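Local coordinates for protein tRNA uridine(34) acetyltransferase (Methanocaldococcus infernus, PDB 6IA8) that catalyses formation of 5-carboxymethyluridine at the wobble uridine 34 of tRNAs, using acetyl-CoA, S-adenosyl-L-methionine and an iron-sulfur cluster, at residues Pro260-Ile264 and Glu265-Lys269; Pro309-Glu312 and Glu313-Ile316; Ile319-Ala322 and Lys323-Met326; Leu353-Leu356 and Val357-Met361. All blocks are in the same frame, centred on the assembly; numbering follows the deposited sequence.

The four contacts are local turns on three helices that pack side by side, and they follow one another along the chain. Contact 1 starts helix 264-276, after strand 250-255 of the seven-stranded parallel sheet; contact 2 starts helix 312-325, contact 3 lies farther along it, and contact 4 opens helix 353-364. Centres lie about 11 to 14 Å apart, except for contacts 1 and 4, about 20 Å apart and not touching. Helix 312-325 is packed between the other two: Y310, just before it, and Y321 meet helix 264-276, whereas I316 and S320 meet helix 353-364. All four contacts lie away from the annotated sites and belong to the packing of these helices.

Contact 1: Pro260-Ile264 and Glu265-Lys269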
ATOM      1  N   PRO A 260      -1.666 -14.455  20.197  1.00 37.14           N
ATOM      2  CA  PRO A 260      -1.453 -15.574  21.128  1.00 35.35           C
ATOM      3  C   PRO A 260      -0.231 -16.379  20.727  1.00 34.30           C
ATOM      4  O   PRO A 260      -0.015 -16.672  19.549  1.00 41.99           O
ATOM      5  CB  PRO A 260      -2.740 -16.400  20.999  1.00 45.94           C
ATOM      6  CG  PRO A 260      -3.787 -15.405  20.592  1.00 64.13           C
ATOM      7  CD  PRO A 260      -3.067 -14.364  19.738  1.00 58.55           C
ATOM      8  N   GLY A 261       0.581 -16.724  21.715  1.00 38.82           N
ATOM      9  CA  GLY A 261       1.773 -17.498  21.466  1.00 37.06           C
ATOM     10  C   GLY A 261       3.010 -16.687  21.169  1.00 40.90           C
ATOM     11  O   GLY A 261       4.121 -17.243  21.173  1.00 43.42           O
ATOM     12  N   SER A 262       2.865 -15.388  20.951  1.00 44.72           N
ATOM     13  CA  SER A 262       3.998 -14.558  20.601  1.00 37.27           C
ATOM     14  C   SER A 262       4.567 -13.885  21.850  1.00 43.97           C
ATOM     15  O   SER A 262       4.150 -14.137  22.981  1.00 40.02           O
ATOM     16  CB  SER A 262       3.588 -13.524  19.552  1.00 42.39           C
ATOM     17  OG  SER A 262       4.725 -13.034  18.843  1.00 56.83           O
ATOM     18  N   SER A 263       5.542 -13.016  21.639  1.00 39.64           N
ATOM     19  CA  SER A 263       6.191 -12.288  22.719  1.00 43.68           C
ATOM     20  C   SER A 263       6.790 -11.023  22.130  1.00 37.06           C
ATOM     21  O   SER A 263       6.841 -10.849  20.909  1.00 38.41           O
ATOM     22  CB  SER A 263       7.272 -13.126  23.392  1.00 42.68           C
ATOM     23  OG  SER A 263       8.381 -13.289  22.509  1.00 44.32           O
ATOM     24  N   ILE A 264       7.228 -10.124  23.013  1.00 39.47           N
ATOM     25  CA  ILE A 264       7.871  -8.899  22.549  1.00 46.07           C
ATOM     26  C   ILE A 264       9.076  -9.241  21.686  1.00 40.51           C
ATOM     27  O   ILE A 264       9.222  -8.732  20.571  1.00 33.83           O
ATOM     28  CB  ILE A 264       8.251  -7.999  23.739  1.00 49.68           C
ATOM     29  CG1 ILE A 264       6.977  -7.406  24.367  1.00 50.50           C
ATOM     30  CG2 ILE A 264       9.198  -6.901  23.297  1.00 45.05           C
ATOM     31  CD1 ILE A 264       7.229  -6.620  25.652  1.00 61.43           C
ATOM     32  N   GLU A 265       9.944 -10.130  22.176  1.00 40.20           N
ATOM     33  CA  GLU A 265      11.138 -10.480  21.415  1.00 64.79           C
ATOM     34  C   GLU A 265      10.781 -11.211  20.128  1.00 53.47           C
ATOM     35  O   GLU A 265      11.414 -10.989  19.095  1.00 37.25           O
ATOM     36  CB  GLU A 265      12.075 -11.335  22.263  1.00 63.22           C
ATOM     37  CG  GLU A 265      13.409 -11.616  21.584  1.00102.36           C
ATOM     38  CD  GLU A 265      14.166 -10.347  21.225  1.00112.05           C
ATOM     39  OE1 GLU A 265      14.110  -9.374  22.004  1.00104.54           O
ATOM     40  OE2 GLU A 265      14.813 -10.319  20.159  1.00112.42           O
ATOM     41  N   MET A 266       9.794 -12.103  20.171  1.00 39.15           N
ATOM     42  CA  MET A 266       9.348 -12.769  18.952  1.00 42.44           C
ATOM     43  C   MET A 266       8.817 -11.764  17.929  1.00 37.37           C
ATOM     44  O   MET A 266       9.084 -11.890  16.726  1.00 34.12           O
ATOM     45  CB  MET A 266       8.273 -13.804  19.295  1.00 49.22           C
ATOM     46  CG  MET A 266       7.961 -14.769  18.162  1.00 69.39           C
ATOM     47  SD  MET A 266       6.904 -16.174  18.629  1.00 74.86           S
ATOM     48  CE  MET A 266       7.639 -16.622  20.174  1.00 41.86           C
ATOM     49  N   ASP A 267       8.006 -10.799  18.380  1.00 32.71           N
ATOM     50  CA  ASP A 267       7.508  -9.774  17.466  1.00 33.23           C
ATOM     51  C   ASP A 267       8.647  -8.951  16.867  1.00 33.54           C
ATOM     52  O   ASP A 267       8.637  -8.655  15.669  1.00 32.77           O
ATOM     53  CB  ASP A 267       6.517  -8.861  18.184  1.00 33.00           C
ATOM     54  CG  ASP A 267       5.149  -9.507  18.370  1.00 37.96           C
ATOM     55  OD1 ASP A 267       4.770 -10.473  17.638  1.00 34.71           O
ATOM     56  OD2 ASP A 267       4.410  -8.999  19.220  1.00 39.80           O
ATOM     57  N   LYS A 268       9.599  -8.516  17.694  1.00 32.40           N
ATOM     58  CA  LYS A 268      10.745  -7.769  17.182  1.00 33.86           C
ATOM     59  C   LYS A 268      11.493  -8.563  16.115  1.00 35.13           C
ATOM     60  O   LYS A 268      11.889  -8.010  15.080  1.00 34.66           O
ATOM     61  CB  LYS A 268      11.678  -7.405  18.334  1.00 36.98           C
ATOM     62  CG  LYS A 268      11.128  -6.312  19.249  1.00 41.24           C
ATOM     63  CD  LYS A 268      12.118  -5.972  20.350  1.00 41.46           C
ATOM     64  CE  LYS A 268      11.603  -4.821  21.217  1.00 55.57           C
ATOM     65  NZ  LYS A 268      12.518  -4.528  22.366  1.00 61.03           N
ATOM     66  N   LYS A 269      11.713  -9.858  16.355  1.00 42.27           N
ATOM     67  CA  LYS A 269      12.413 -10.674  15.369  1.00 37.81           C
ATOM     68  C   LYS A 269      11.615 -10.789  14.087  1.00 33.44           C
ATOM     69  O   LYS A 269      12.197 -10.787  12.991  1.00 33.58           O
ATOM     70  CB  LYS A 269      12.712 -12.060  15.946  1.00 40.40           C
ATOM     71  CG  LYS A 269      13.818 -12.032  17.010  1.00 79.52           C
ATOM     72  CD  LYS A 269      14.206 -13.430  17.464  1.00108.01           C
ATOM     73  CE  LYS A 269      15.489 -13.412  18.290  1.00129.89           C
ATOM     74  NZ  LYS A 269      16.679 -13.035  17.476  1.00123.05           N
TER
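S263 caps the backbone N of M266 at the start of helix 264-276, which follows strand 250-255 in the radical SAM core. As the N-cap residue it uses its side chain: S263 OG, with chi1 at 70°, lies between the backbone N and the carbonyl carbon and accepts a bond from M266 N at 3.0 Å. Serine suits the place because its short hydroxyl can stand in for the carbonyl that a preceding helical turn would have supplied. Regular helical bonding begins at the same residue, D267 N giving to S263 O at 2.8 Å and K268 N to I264 O at 2.9 Å.

A second side-chain bond ties the loop to the first turn. S262 OG donates to D267 OD1 at 2.8 Å, coming from above the carboxylate plane, while D267 OD2 takes the Y310 hydroxyl and the backbone N of G258. With an alanine at D267, the hydroxyls of S262 and Y310 and the G258 N-H would probably lose their acceptor, and the loop would be less firmly held to the helix.

Looser packing completes the turn. M266 bends at chi3, and its methyl CE rests 3.7 Å from the carbonyl oxygen G261 O; G261 itself, with phi 90°, has a backbone in which a CB would jam against the preceding carbonyl. I264 and K268 run side by side, pointing the same way, with I264 CG2 lying 3.8 Å from K268 CE.

Contact 2: Pro309-Glu312 and Glu313-Ile316; sequences PYRE and EEAI
The carboxylate oxygen E314 OE2 takes the backbone N-H of R311, with 2.9 Å between E314 OE2 and R311 N and an N-H...O angle of 161°. The donor comes from above the carboxylate plane, 43° out of it, and R311 CB rests 3.6 Å from the same oxygen. E314 arrives there by folding back: its chain bends at chi2 (86°), turning the carboxylate toward the start of the helix. Glutamate suits this place, since it is long enough to reach a main-chain N-H that precedes the helix, where the amide dipoles would probably also welcome a negative charge. Were E314 an alanine, the R311 N-H would probably be left without its carboxylate and the start of the helix less firmly closed.

The root of the same side chain packs on Y310. E314 CB lies over one face of the Y310 ring, 3.8 Å from its centroid, in a CH-pi contact, with the ring and carboxylate planes perpendicular. The ring also touches I264 of helix 264-276.

Backbone bonds then begin the helix: A315 N gives to R311 O at 3.2 Å and I316 N to E312 O at 2.9 Å. I316 CG1 lies 3.1 Å from that E312 oxygen. With R311 at the N-cap and a glutamate three residues on returning to its N-H, this is the N3-to-N-cap half of a capping box; the reciprocal bond from the N-cap side chain is not made.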
ATOM      1  N   PRO A 309      -3.732  -9.923  25.722  1.00 39.21           N
ATOM      2  CA  PRO A 309      -3.222  -9.053  24.649  1.00 41.02           C
ATOM      3  C   PRO A 309      -2.301  -7.992  25.226  1.00 45.31           C
ATOM      4  O   PRO A 309      -2.303  -7.712  26.427  1.00 37.42           O
ATOM      5  CB  PRO A 309      -4.486  -8.422  24.047  1.00 43.42           C
ATOM      6  CG  PRO A 309      -5.460  -8.403  25.219  1.00 43.13           C
ATOM      7  CD  PRO A 309      -5.163  -9.675  26.006  1.00 42.78           C
ATOM      8  N   TYR A 310      -1.517  -7.393  24.340  1.00 40.13           N
ATOM      9  CA  TYR A 310      -0.638  -6.305  24.725  1.00 41.64           C
ATOM     10  C   TYR A 310      -1.453  -5.166  25.317  1.00 38.68           C
ATOM     11  O   TYR A 310      -2.556  -4.863  24.848  1.00 39.94           O
ATOM     12  CB  TYR A 310       0.117  -5.781  23.499  1.00 37.48           C
ATOM     13  CG  TYR A 310       1.326  -6.580  23.044  1.00 40.32           C
ATOM     14  CD1 TYR A 310       1.976  -6.263  21.862  1.00 42.07           C
ATOM     15  CD2 TYR A 310       1.817  -7.637  23.796  1.00 40.51           C
ATOM     16  CE1 TYR A 310       3.076  -6.982  21.436  1.00 37.24           C
ATOM     17  CE2 TYR A 310       2.924  -8.345  23.392  1.00 35.64           C
ATOM     18  CZ  TYR A 310       3.553  -8.006  22.200  1.00 35.85           C
ATOM     19  OH  TYR A 310       4.658  -8.705  21.782  1.00 36.99           O
ATOM     20  N   ARG A 311      -0.892  -4.519  26.336  1.00 40.63           N
ATOM     21  CA  ARG A 311      -1.319  -3.191  26.753  1.00 47.51           C
ATOM     22  C   ARG A 311      -0.507  -2.149  25.983  1.00 41.88           C
ATOM     23  O   ARG A 311       0.308  -2.484  25.121  1.00 41.25           O
ATOM     24  CB  ARG A 311      -1.164  -3.043  28.265  1.00 51.43           C
ATOM     25  CG  ARG A 311      -2.149  -3.929  29.044  1.00 79.59           C
ATOM     26  CD  ARG A 311      -1.841  -3.955  30.534  1.00111.77           C
ATOM     27  NE  ARG A 311      -1.863  -2.625  31.136  1.00143.28           N
ATOM     28  CZ  ARG A 311      -1.661  -2.389  32.428  1.00108.15           C
ATOM     29  NH1 ARG A 311      -1.431  -3.399  33.263  1.00 89.03           N
ATOM     30  NH2 ARG A 311      -1.696  -1.145  32.888  1.00 88.06           N
ATOM     31  N   GLU A 312      -0.719  -0.868  26.298  1.00 52.09           N
ATOM     32  CA  GLU A 312      -0.080   0.193  25.527  1.00 51.31           C
ATOM     33  C   GLU A 312       1.440   0.103  25.590  1.00 38.93           C
ATOM     34  O   GLU A 312       2.113   0.258  24.564  1.00 39.02           O
ATOM     35  CB  GLU A 312      -0.555   1.558  26.020  1.00 58.93           C
ATOM     36  CG  GLU A 312      -1.987   1.879  25.668  1.00124.95           C
ATOM     37  CD  GLU A 312      -2.089   3.073  24.749  1.00174.91           C
ATOM     38  OE1 GLU A 312      -2.190   2.879  23.520  1.00194.58           O
ATOM     39  OE2 GLU A 312      -2.050   4.212  25.253  1.00189.97           O
ATOM     40  N   GLU A 313       2.000  -0.147  26.779  1.00 47.45           N
ATOM     41  CA  GLU A 313       3.451  -0.210  26.928  1.00 56.86           C
ATOM     42  C   GLU A 313       4.064  -1.204  25.943  1.00 51.04           C
ATOM     43  O   GLU A 313       5.038  -0.897  25.256  1.00 41.42           O
ATOM     44  CB  GLU A 313       3.805  -0.582  28.374  1.00 66.21           C
ATOM     45  CG  GLU A 313       5.252  -0.976  28.604  1.00 99.53           C
ATOM     46  CD  GLU A 313       5.419  -1.919  29.798  1.00107.30           C
ATOM     47  OE1 GLU A 313       4.826  -1.659  30.872  1.00 88.26           O
ATOM     48  OE2 GLU A 313       6.133  -2.934  29.653  1.00 97.53           O
ATOM     49  N   GLU A 314       3.527  -2.417  25.882  1.00 39.98           N
ATOM     50  CA  GLU A 314       4.145  -3.434  25.036  1.00 50.05           C
ATOM     51  C   GLU A 314       3.979  -3.101  23.555  1.00 41.97           C
ATOM     52  O   GLU A 314       4.903  -3.307  22.758  1.00 36.62           O
ATOM     53  CB  GLU A 314       3.545  -4.812  25.331  1.00 78.78           C
ATOM     54  CG  GLU A 314       3.765  -5.321  26.743  1.00 93.83           C
ATOM     55  CD  GLU A 314       2.703  -4.832  27.699  1.00105.92           C
ATOM     56  OE1 GLU A 314       3.009  -3.974  28.549  1.00122.09           O
ATOM     57  OE2 GLU A 314       1.554  -5.299  27.586  1.00 94.16           O
ATOM     58  N   ALA A 315       2.796  -2.616  23.165  1.00 34.07           N
ATOM     59  CA  ALA A 315       2.578  -2.271  21.767  1.00 36.81           C
ATOM     60  C   ALA A 315       3.544  -1.177  21.346  1.00 32.13           C
ATOM     61  O   ALA A 315       4.118  -1.236  20.254  1.00 36.13           O
ATOM     62  CB  ALA A 315       1.130  -1.842  21.551  1.00 41.79           C
ATOM     63  N   ILE A 316       3.735  -0.175  22.209  1.00 37.12           N
ATOM     64  CA  ILE A 316       4.637   0.933  21.905  1.00 45.17           C
ATOM     65  C   ILE A 316       6.064   0.434  21.736  1.00 44.14           C
ATOM     66  O   ILE A 316       6.770   0.854  20.814  1.00 42.81           O
ATOM     67  CB  ILE A 316       4.538   2.009  23.002  1.00 45.29           C
ATOM     68  CG1 ILE A 316       3.149   2.664  22.969  1.00 45.35           C
ATOM     69  CG2 ILE A 316       5.639   3.067  22.842  1.00 44.52           C
ATOM     70  CD1 ILE A 316       2.879   3.570  24.167  1.00 47.71           C
TER

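Contact 3: Ile319-Ala322 and Lys323-Met326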
ATOM      1  N   ILE A 319       6.242  -1.540  18.311  1.00 33.31           N
ATOM      2  CA  ILE A 319       6.064  -0.740  17.104  1.00 32.15           C
ATOM      3  C   ILE A 319       7.204   0.257  16.969  1.00 33.21           C
ATOM      4  O   ILE A 319       7.665   0.554  15.859  1.00 32.83           O
ATOM      5  CB  ILE A 319       4.688  -0.049  17.111  1.00 35.39           C
ATOM      6  CG1 ILE A 319       3.566  -1.110  17.020  1.00 39.76           C
ATOM      7  CG2 ILE A 319       4.582   0.915  15.941  1.00 38.63           C
ATOM      8  CD1 ILE A 319       2.174  -0.542  17.226  1.00 45.39           C
ATOM      9  N   SER A 320       7.684   0.782  18.096  1.00 32.81           N
ATOM     10  CA  SER A 320       8.825   1.698  18.052  1.00 37.35           C
ATOM     11  C   SER A 320      10.073   1.003  17.513  1.00 35.00           C
ATOM     12  O   SER A 320      10.790   1.542  16.650  1.00 35.01           O
ATOM     13  CB  SER A 320       9.085   2.257  19.448  1.00 36.47           C
ATOM     14  OG  SER A 320       8.058   3.165  19.833  1.00 47.13           O
ATOM     15  N   TYR A 321      10.321  -0.223  17.966  1.00 32.77           N
ATOM     16  CA  TYR A 321      11.398  -1.009  17.381  1.00 39.76           C
ATOM     17  C   TYR A 321      11.192  -1.176  15.881  1.00 30.14           C
ATOM     18  O   TYR A 321      12.104  -0.939  15.082  1.00 32.91           O
ATOM     19  CB  TYR A 321      11.497  -2.382  18.062  1.00 35.19           C
ATOM     20  CG  TYR A 321      12.525  -3.267  17.397  1.00 30.72           C
ATOM     21  CD1 TYR A 321      13.887  -3.098  17.652  1.00 40.15           C
ATOM     22  CD2 TYR A 321      12.144  -4.208  16.453  1.00 31.58           C
ATOM     23  CE1 TYR A 321      14.838  -3.880  17.016  1.00 38.06           C
ATOM     24  CE2 TYR A 321      13.082  -4.981  15.808  1.00 37.00           C
ATOM     25  CZ  TYR A 321      14.421  -4.818  16.085  1.00 40.86           C
ATOM     26  OH  TYR A 321      15.331  -5.600  15.415  1.00 38.93           O
ATOM     27  N   ALA A 322      10.011  -1.641  15.481  1.00 29.72           N
ATOM     28  CA  ALA A 322       9.760  -1.885  14.068  1.00 30.85           C
ATOM     29  C   ALA A 322      10.045  -0.645  13.234  1.00 30.70           C
ATOM     30  O   ALA A 322      10.714  -0.733  12.199  1.00 33.41           O
ATOM     31  CB  ALA A 322       8.322  -2.347  13.850  1.00 34.38           C
ATOM     32  N   LYS A 323       9.548   0.524  13.664  1.00 33.05           N
ATOM     33  CA  LYS A 323       9.820   1.734  12.894  1.00 31.89           C
ATOM     34  C   LYS A 323      11.302   2.091  12.884  1.00 37.67           C
ATOM     35  O   LYS A 323      11.792   2.672  11.908  1.00 35.95           O
ATOM     36  CB  LYS A 323       9.006   2.891  13.451  1.00 35.54           C
ATOM     37  CG  LYS A 323       7.492   2.762  13.136  1.00 37.76           C
ATOM     38  CD  LYS A 323       6.754   4.052  13.516  1.00 50.69           C
ATOM     39  CE  LYS A 323       5.989   4.597  12.308  1.00 76.50           C
ATOM     40  NZ  LYS A 323       5.212   5.825  12.620  1.00 96.09           N
ATOM     41  N   SER A 324      12.016   1.830  13.976  1.00 31.01           N
ATOM     42  CA  SER A 324      13.422   2.207  14.031  1.00 32.86           C
ATOM     43  C   SER A 324      14.267   1.392  13.055  1.00 32.51           C
ATOM     44  O   SER A 324      15.368   1.823  12.696  1.00 37.06           O
ATOM     45  CB  SER A 324      13.976   2.018  15.452  1.00 31.64           C
ATOM     46  OG  SER A 324      14.176   0.644  15.708  1.00 36.61           O
ATOM     47  N   ILE A 325      13.814   0.201  12.659  1.00 32.91           N
ATOM     48  CA  ILE A 325      14.568  -0.618  11.708  1.00 39.38           C
ATOM     49  C   ILE A 325      13.934  -0.654  10.331  1.00 34.27           C
ATOM     50  O   ILE A 325      14.463  -1.334   9.456  1.00 37.22           O
ATOM     51  CB  ILE A 325      14.774  -2.062  12.215  1.00 37.20           C
ATOM     52  CG1 ILE A 325      13.410  -2.790  12.291  1.00 31.77           C
ATOM     53  CG2 ILE A 325      15.523  -2.031  13.540  1.00 45.10           C
ATOM     54  CD1 ILE A 325      13.529  -4.321  12.276  1.00 39.43           C
ATOM     55  N   MET A 326      12.817   0.029  10.106  1.00 29.61           N
ATOM     56  CA  MET A 326      12.169  -0.024   8.791  1.00 30.17           C
ATOM     57  C   MET A 326      13.083   0.562   7.718  1.00 33.91           C
ATOM     58  O   MET A 326      13.587   1.667   7.895  1.00 31.36           O
ATOM     59  CB  MET A 326      10.859   0.758   8.795  1.00 31.37           C
ATOM     60  CG  MET A 326       9.642  -0.077   8.836  1.00 50.96           C
ATOM     61  SD  MET A 326       8.197   0.956   9.082  1.00 46.58           S
ATOM     62  CE  MET A 326       7.240  -0.196  10.118  1.00 46.59           C
TER
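Residues 319-322 and 323-326 are consecutive turns in the later part of helix 312-325. K323 N bonds to I319 O at 2.9 Å and S324 N to S320 O at 3.0 Å, the i to i+4 pattern of an alpha helix. At I325 the pattern loosens: I325 N is shared between Y321 O at 3.2 Å and A322 O at 3.3 Å, and it approaches the second oxygen from well above the carbonyl plane.

S324 turns its hydroxyl back on the helix. With chi1 at 75°, S324 OG donates to Y321 O at 2.7 Å. Serine is apt here because its short arm reaches a carbonyl of the preceding turn. I325 crosses the Y321 ring obliquely: I325 CG2 sits over one face, 4.3 Å from the ring centroid, in a CH-pi contact, while I325 CD1 approaches Y321 CE2 at 3.6 Å. The branched isoleucine can therefore offer two methyls to one ring. Y321 also packs against K268 and K272 of helix 264-276.

Chemically, Y321 O is satisfied by two donors while the N-H of I325 is divided between two carbonyls, so the regular bonding slackens here, and the isoleucine-tyrosine packing probably adds to the local hold.

Contact 4: Leu353-Leu356 and Val357-Met361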
ATOM      1  N   LEU A 353      -2.265   5.860  19.541  1.00 75.48           N
ATOM      2  CA  LEU A 353      -1.115   4.970  19.648  1.00 57.64           C
ATOM      3  C   LEU A 353       0.043   5.479  18.806  1.00 44.89           C
ATOM      4  O   LEU A 353       1.199   5.424  19.234  1.00 47.18           O
ATOM      5  CB  LEU A 353      -1.505   3.551  19.228  1.00 56.21           C
ATOM      6  CG  LEU A 353      -0.377   2.514  19.279  1.00 54.24           C
ATOM      7  CD1 LEU A 353       0.247   2.452  20.668  1.00 54.27           C
ATOM      8  CD2 LEU A 353      -0.882   1.129  18.866  1.00 49.13           C
ATOM      9  N   GLY A 354      -0.246   5.993  17.611  1.00 40.81           N
ATOM     10  CA  GLY A 354       0.814   6.542  16.776  1.00 43.36           C
ATOM     11  C   GLY A 354       1.577   7.667  17.451  1.00 44.33           C
ATOM     12  O   GLY A 354       2.807   7.744  17.366  1.00 38.69           O
ATOM     13  N   GLU A 355       0.855   8.571  18.111  1.00 45.82           N
ATOM     14  CA  GLU A 355       1.498   9.678  18.807  1.00 51.31           C
ATOM     15  C   GLU A 355       2.332   9.161  19.971  1.00 46.69           C
ATOM     16  O   GLU A 355       3.415   9.688  20.253  1.00 45.94           O
ATOM     17  CB  GLU A 355       0.441  10.677  19.308  1.00 46.93           C
ATOM     18  CG  GLU A 355       1.030  11.946  19.900  1.00 69.49           C
ATOM     19  CD  GLU A 355      -0.003  12.776  20.652  1.00112.47           C
ATOM     20  OE1 GLU A 355      -1.131  12.279  20.866  1.00118.73           O
ATOM     21  OE2 GLU A 355       0.311  13.925  21.029  1.00122.96           O
ATOM     22  N   LEU A 356       1.837   8.130  20.664  1.00 41.87           N
ATOM     23  CA  LEU A 356       2.582   7.575  21.786  1.00 42.74           C
ATOM     24  C   LEU A 356       3.881   6.950  21.301  1.00 35.46           C
ATOM     25  O   LEU A 356       4.922   7.064  21.962  1.00 37.72           O
ATOM     26  CB  LEU A 356       1.715   6.549  22.521  1.00 48.14           C
ATOM     27  CG  LEU A 356       0.364   7.075  23.022  1.00 57.01           C
ATOM     28  CD1 LEU A 356      -0.451   5.943  23.621  1.00 63.77           C
ATOM     29  CD2 LEU A 356       0.577   8.171  24.035  1.00 50.93           C
ATOM     30  N   VAL A 357       3.831   6.290  20.140  1.00 39.10           N
ATOM     31  CA  VAL A 357       5.025   5.694  19.556  1.00 40.60           C
ATOM     32  C   VAL A 357       6.024   6.778  19.206  1.00 41.76           C
ATOM     33  O   VAL A 357       7.215   6.650  19.490  1.00 40.67           O
ATOM     34  CB  VAL A 357       4.662   4.863  18.314  1.00 40.60           C
ATOM     35  CG1 VAL A 357       5.906   4.532  17.516  1.00 37.37           C
ATOM     36  CG2 VAL A 357       3.909   3.606  18.726  1.00 35.18           C
ATOM     37  N   TYR A 358       5.551   7.856  18.568  1.00 39.92           N
ATOM     38  CA  TYR A 358       6.423   8.975  18.216  1.00 38.08           C
ATOM     39  C   TYR A 358       7.145   9.520  19.449  1.00 33.77           C
ATOM     40  O   TYR A 358       8.370   9.711  19.444  1.00 36.91           O
ATOM     41  CB  TYR A 358       5.588  10.067  17.531  1.00 39.64           C
ATOM     42  CG  TYR A 358       6.376  11.289  17.097  1.00 47.67           C
ATOM     43  CD1 TYR A 358       7.013  11.327  15.860  1.00 63.22           C
ATOM     44  CD2 TYR A 358       6.459  12.414  17.910  1.00 62.40           C
ATOM     45  CE1 TYR A 358       7.730  12.446  15.455  1.00 56.49           C
ATOM     46  CE2 TYR A 358       7.172  13.532  17.513  1.00 93.88           C
ATOM     47  CZ  TYR A 358       7.802  13.544  16.291  1.00 79.56           C
ATOM     48  OH  TYR A 358       8.506  14.659  15.903  1.00 76.75           O
ATOM     49  N   LYS A 359       6.402   9.788  20.523  1.00 34.49           N
ATOM     50  CA  LYS A 359       7.022  10.363  21.714  1.00 37.34           C
ATOM     51  C   LYS A 359       7.978   9.376  22.380  1.00 36.09           C
ATOM     52  O   LYS A 359       9.014   9.771  22.943  1.00 39.03           O
ATOM     53  CB  LYS A 359       5.934  10.804  22.685  1.00 43.04           C
ATOM     54  CG  LYS A 359       5.115  11.991  22.180  1.00 49.11           C
ATOM     55  CD  LYS A 359       4.129  12.477  23.246  1.00 60.48           C
ATOM     56  CE  LYS A 359       3.356  13.695  22.751  1.00106.39           C
ATOM     57  NZ  LYS A 359       2.363  14.175  23.751  1.00140.64           N
ATOM     58  N   TYR A 360       7.641   8.087  22.333  1.00 39.44           N
ATOM     59  CA  TYR A 360       8.554   7.079  22.861  1.00 38.86           C
ATOM     60  C   TYR A 360       9.866   7.077  22.083  1.00 36.00           C
ATOM     61  O   TYR A 360      10.955   7.056  22.666  1.00 35.96           O
ATOM     62  CB  TYR A 360       7.891   5.707  22.811  1.00 45.53           C
ATOM     63  CG  TYR A 360       8.712   4.596  23.430  1.00 38.46           C
ATOM     64  CD1 TYR A 360       8.650   4.341  24.784  1.00 45.90           C
ATOM     65  CD2 TYR A 360       9.532   3.782  22.649  1.00 44.62           C
ATOM     66  CE1 TYR A 360       9.369   3.310  25.347  1.00 56.01           C
ATOM     67  CE2 TYR A 360      10.255   2.756  23.209  1.00 47.45           C
ATOM     68  CZ  TYR A 360      10.177   2.529  24.561  1.00 50.44           C
ATOM     69  OH  TYR A 360      10.915   1.518  25.128  1.00 62.99           O
ATOM     70  N   MET A 361       9.780   7.135  20.761  1.00 30.85           N
ATOM     71  CA  MET A 361      10.980   7.154  19.936  1.00 34.42           C
ATOM     72  C   MET A 361      11.803   8.411  20.179  1.00 31.99           C
ATOM     73  O   MET A 361      13.041   8.349  20.197  1.00 35.80           O
ATOM     74  CB  MET A 361      10.581   7.028  18.465  1.00 33.77           C
ATOM     75  CG  MET A 361       9.974   5.653  18.123  1.00 38.61           C
ATOM     76  SD  MET A 361       9.452   5.439  16.385  1.00 37.71           S
ATOM     77  CE  MET A 361      11.053   5.303  15.582  1.00 42.79           C
TER
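K359 can be followed outward from its CB, which lies 3.7 Å from E355 O, the acceptor of its own backbone N-H one helical turn back. K359 CG passes the same carbonyl oxygen at 3.5 Å, CD stands farther from it, and K359 CE reaches E355 OE2 at 3.5 Å. K359 NZ ends 3.4 Å from E355 OE2, a salt bridge with a weak hydrogen bond. The lysine chain is extended beyond CG and E355 likewise, so the two side chains run side by side in the same direction. E355 points its CG anti to the backbone N (chi1 -173°), whereas K359 carries its own anti to the carbonyl carbon (chi1 -68°), and these choices bring the two charged ends together on the exposed flank of helix 353-364.

Backbone bonds repeat the i to i+4 step: V357 N to L353 O, Y358 N to G354 O, and Y360 N to L356 O. Among the apolar groups, L353 CD1 meets V357 CG2 at 4.3 Å, and V357 is turned onto S320 of helix 312-325. Leucine and valine suit this inner side, where Y360 also packs against I316 and S320; Y358 forms a cation-pi contact with K382.

Chemically, the helix is amphipathic: a long, weak ion pair at the solvent side probably adds only a modest tie between successive turns, while the backbone bonds continue the helix and V357 and Y360 pack against helix 312-325.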